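Local coordinates for protein VIRB8 (Agrobacterium tumefaciens, PDB 2CC3), which belongs to the type IV secretion machinery of the bacterial inner membrane and is thought to help direct T-DNA transfer into plant cells, at residues P43-N48 and L130-Y135. Sequence-based numbering, arbitrary orientation.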
ATOM      1  N   PRO A  43      18.283 -11.501   1.183  1.00 14.99           N
ATOM      2  CA  PRO A  43      18.748 -11.839   2.545  1.00 11.27           C
ATOM      3  C   PRO A  43      19.455 -10.766   3.399  1.00  9.15           C
ATOM      4  O   PRO A  43      19.058 -10.551   4.537  1.00 13.77           O
ATOM      5  CB  PRO A  43      19.637 -13.064   2.293  1.00 11.73           C
ATOM      6  CG  PRO A  43      18.883 -13.800   1.276  1.00 12.09           C
ATOM      7  CD  PRO A  43      18.293 -12.711   0.329  1.00 14.51           C
ATOM      8  N   MET A  44      20.461 -10.094   2.889  1.00 11.01           N
ATOM      9  CA  MET A  44      21.176  -9.093   3.703  1.00 14.05           C
ATOM     10  C   MET A  44      20.374  -7.809   3.931  1.00 11.07           C
ATOM     11  O   MET A  44      20.335  -7.248   5.036  1.00 11.13           O
ATOM     12  CB  MET A  44      22.470  -8.730   3.021  1.00 15.78           C
ATOM     13  CG  MET A  44      23.121  -9.905   2.380  1.00 15.15           C
ATOM     14  SD  MET A  44      24.841  -9.725   2.762  1.00 11.53           S
ATOM     15  CE  MET A  44      24.763  -9.862   4.524  1.00 10.68           C
ATOM     16  N   VAL A  45      19.736  -7.350   2.866  1.00 12.90           N
ATOM     17  CA  VAL A  45      18.803  -6.231   2.936  1.00  7.77           C
ATOM     18  C   VAL A  45      17.717  -6.564   3.959  1.00  8.12           C
ATOM     19  O   VAL A  45      17.462  -5.788   4.868  1.00  9.91           O
ATOM     20  CB  VAL A  45      18.269  -5.915   1.508  1.00  5.89           C
ATOM     21  CG1 VAL A  45      17.224  -4.781   1.519  1.00  3.17           C
ATOM     22  CG2 VAL A  45      19.403  -5.533   0.662  1.00  2.00           C
ATOM     23  N   ARG A  46      17.126  -7.759   3.870  1.00 12.57           N
ATOM     24  CA  ARG A  46      16.106  -8.152   4.838  1.00 12.56           C
ATOM     25  C   ARG A  46      16.632  -8.088   6.274  1.00 12.38           C
ATOM     26  O   ARG A  46      15.929  -7.642   7.193  1.00 11.46           O
ATOM     27  CB  ARG A  46      15.591  -9.550   4.526  1.00 16.34           C
ATOM     28  CG  ARG A  46      14.293  -9.920   5.226  1.00 18.01           C
ATOM     29  CD  ARG A  46      14.049 -11.437   5.288  1.00 17.57           C
ATOM     30  NE  ARG A  46      14.775 -12.194   4.261  1.00 24.07           N
ATOM     31  CZ  ARG A  46      14.347 -12.418   3.013  1.00 24.20           C
ATOM     32  NH1 ARG A  46      13.184 -11.939   2.579  1.00 27.95           N
ATOM     33  NH2 ARG A  46      15.090 -13.127   2.190  1.00 20.52           N
ATOM     34  N   GLN A  47      17.872  -8.523   6.462  1.00 12.68           N
ATOM     35  CA  GLN A  47      18.459  -8.590   7.786  1.00 13.65           C
ATOM     36  C   GLN A  47      18.842  -7.221   8.321  1.00 11.22           C
ATOM     37  O   GLN A  47      18.601  -6.939   9.486  1.00 15.58           O
ATOM     38  CB  GLN A  47      19.641  -9.553   7.789  1.00 19.00           C
ATOM     39  CG  GLN A  47      19.179 -10.983   7.661  1.00 19.45           C
ATOM     40  CD  GLN A  47      20.220 -11.868   7.037  1.00 22.69           C
ATOM     41  OE1 GLN A  47      21.044 -11.422   6.237  1.00 21.50           O
ATOM     42  NE2 GLN A  47      20.179 -13.148   7.382  1.00 25.22           N
ATOM     43  N   ASN A  48      19.422  -6.372   7.476  1.00 11.89           N
ATOM     44  CA  ASN A  48      19.660  -4.968   7.842  1.00 12.18           C
ATOM     45  C   ASN A  48      18.368  -4.282   8.295  1.00 11.21           C
ATOM     46  O   ASN A  48      18.321  -3.636   9.339  1.00 11.31           O
ATOM     47  CB  ASN A  48      20.292  -4.226   6.667  1.00 17.36           C
ATOM     48  CG  ASN A  48      20.617  -2.757   6.979  1.00 20.65           C
ATOM     49  OD1 ASN A  48      20.121  -1.843   6.304  1.00 20.09           O
ATOM     50  ND2 ASN A  48      21.456  -2.532   7.982  1.00 23.50           N
ATOM     51  N   LEU A 130       9.994  -7.881  -8.289  1.00 13.51           N
ATOM     52  CA  LEU A 130      11.110  -7.070  -7.839  1.00 14.01           C
ATOM     53  C   LEU A 130      11.606  -7.493  -6.462  1.00 11.49           C
ATOM     54  O   LEU A 130      10.828  -7.638  -5.526  1.00 12.68           O
ATOM     55  CB  LEU A 130      10.715  -5.582  -7.795  1.00 12.55           C
ATOM     56  CG  LEU A 130      10.436  -4.838  -9.106  1.00 19.51           C
ATOM     57  CD1 LEU A 130      10.602  -3.336  -8.890  1.00 20.90           C
ATOM     58  CD2 LEU A 130      11.362  -5.332 -10.255  1.00 21.69           C
ATOM     59  N   VAL A 131      12.908  -7.680  -6.344  1.00  9.54           N
ATOM     60  CA  VAL A 131      13.528  -7.908  -5.042  1.00  6.97           C
ATOM     61  C   VAL A 131      14.622  -6.886  -4.907  1.00  3.76           C
ATOM     62  O   VAL A 131      15.360  -6.660  -5.857  1.00  4.19           O
ATOM     63  CB  VAL A 131      14.135  -9.317  -4.960  1.00  4.62           C
ATOM     64  CG1 VAL A 131      14.573  -9.669  -3.522  1.00  2.00           C
ATOM     65  CG2 VAL A 131      13.140 -10.310  -5.502  1.00  2.02           C
ATOM     66  N   VAL A 132      14.709  -6.262  -3.735  1.00  6.94           N
ATOM     67  CA  VAL A 132      15.804  -5.321  -3.432  1.00  6.20           C
ATOM     68  C   VAL A 132      17.044  -6.014  -2.866  1.00  4.30           C
ATOM     69  O   VAL A 132      17.020  -6.555  -1.759  1.00  4.21           O
ATOM     70  CB  VAL A 132      15.360  -4.197  -2.472  1.00  2.00           C
ATOM     71  CG1 VAL A 132      16.519  -3.177  -2.241  1.00  2.00           C
ATOM     72  CG2 VAL A 132      14.092  -3.517  -3.031  1.00  2.00           C
ATOM     73  N   THR A 133      18.128  -5.923  -3.630  1.00 10.22           N
ATOM     74  CA  THR A 133      19.423  -6.589  -3.362  1.00 13.04           C
ATOM     75  C   THR A 133      20.487  -5.715  -2.667  1.00 14.52           C
ATOM     76  O   THR A 133      21.427  -6.241  -2.020  1.00 15.44           O
ATOM     77  CB  THR A 133      20.027  -7.110  -4.679  1.00 12.84           C
ATOM     78  OG1 THR A 133      20.108  -6.042  -5.641  1.00 13.28           O
ATOM     79  CG2 THR A 133      19.165  -8.206  -5.219  1.00 10.72           C
ATOM     80  N   SER A 134      20.348  -4.394  -2.821  1.00 12.43           N
ATOM     81  CA  SER A 134      21.053  -3.414  -2.009  1.00  9.11           C
ATOM     82  C   SER A 134      20.206  -2.155  -1.723  1.00  9.91           C
ATOM     83  O   SER A 134      19.421  -1.698  -2.569  1.00  8.02           O
ATOM     84  CB  SER A 134      22.398  -3.047  -2.640  1.00  9.53           C
ATOM     85  OG  SER A 134      23.041  -2.074  -1.838  1.00  7.94           O
ATOM     86  N   TYR A 135      20.369  -1.617  -0.519  1.00  8.42           N
ATOM     87  CA  TYR A 135      19.598  -0.479  -0.051  1.00  7.28           C
ATOM     88  C   TYR A 135      20.339   0.337   0.993  1.00  7.60           C
ATOM     89  O   TYR A 135      20.645  -0.161   2.068  1.00  8.45           O
ATOM     90  CB  TYR A 135      18.326  -0.927   0.624  1.00  4.86           C
ATOM     91  CG  TYR A 135      17.415   0.232   0.999  1.00  6.32           C
ATOM     92  CD1 TYR A 135      16.521   0.757   0.059  1.00  2.99           C
ATOM     93  CD2 TYR A 135      17.436   0.794   2.294  1.00  2.00           C
ATOM     94  CE1 TYR A 135      15.650   1.798   0.399  1.00  3.18           C
ATOM     95  CE2 TYR A 135      16.599   1.824   2.621  1.00  2.00           C
ATOM     96  CZ  TYR A 135      15.682   2.315   1.668  1.00  5.50           C
ATOM     97  OH  TYR A 135      14.807   3.363   1.957  1.00  6.26           O
TER
HETATM   98  O   HOH W   1      19.205  -2.562   3.472  1.00 17.25           O
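Val45, on helix 43-53, plugs its isopropyl group into the bend of strand 130-139, the last strand of the four-stranded antiparallel sheet in this periplasmic domain of NTF2-like fold. The strand bends at a classic beta bulge, in which Thr133 and Ser134 lie opposite Arg111 of strand 102-114, and one valine meets both arms of that bend. Val45 sits against the carbonyl oxygen of Val132, with CG2 3.5 Å and CG1 3.7 Å from Val132 O. Beyond this shared contact the two methyls part. CG2, which lies beside the backbone N, rests on the main chain at the corner, 3.4 Å from Thr133 O. CG1 points away from the backbone N (chi1 177°) and reaches between two side chains: Val132 presents its own CG1 from the arm before the corner at 4.1 Å, and Tyr135 offers CB from the arm beyond it, 4.1 Å from Val45 CG1. Val45 and Tyr135 run roughly perpendicular to each other; the valine meets the tyrosine at CB, and the ring leads away from the helix. That ring packs edge-to-face with Tyr18 of helix 6-23 and its OH bonds to Glu23; Val45 also touches Tyr18 and Arg22, so Val45 and Tyr135 both pack on helix 6-23. Val132 is in addition bound through its backbone to Phe40 and Ala42, in the chain leading to helix 43-53. About one helical turn on from Val45, a water links the two segments, donating to Asn48 OD1 at 3.1 Å and to Tyr135 O, also at 3.1 Å.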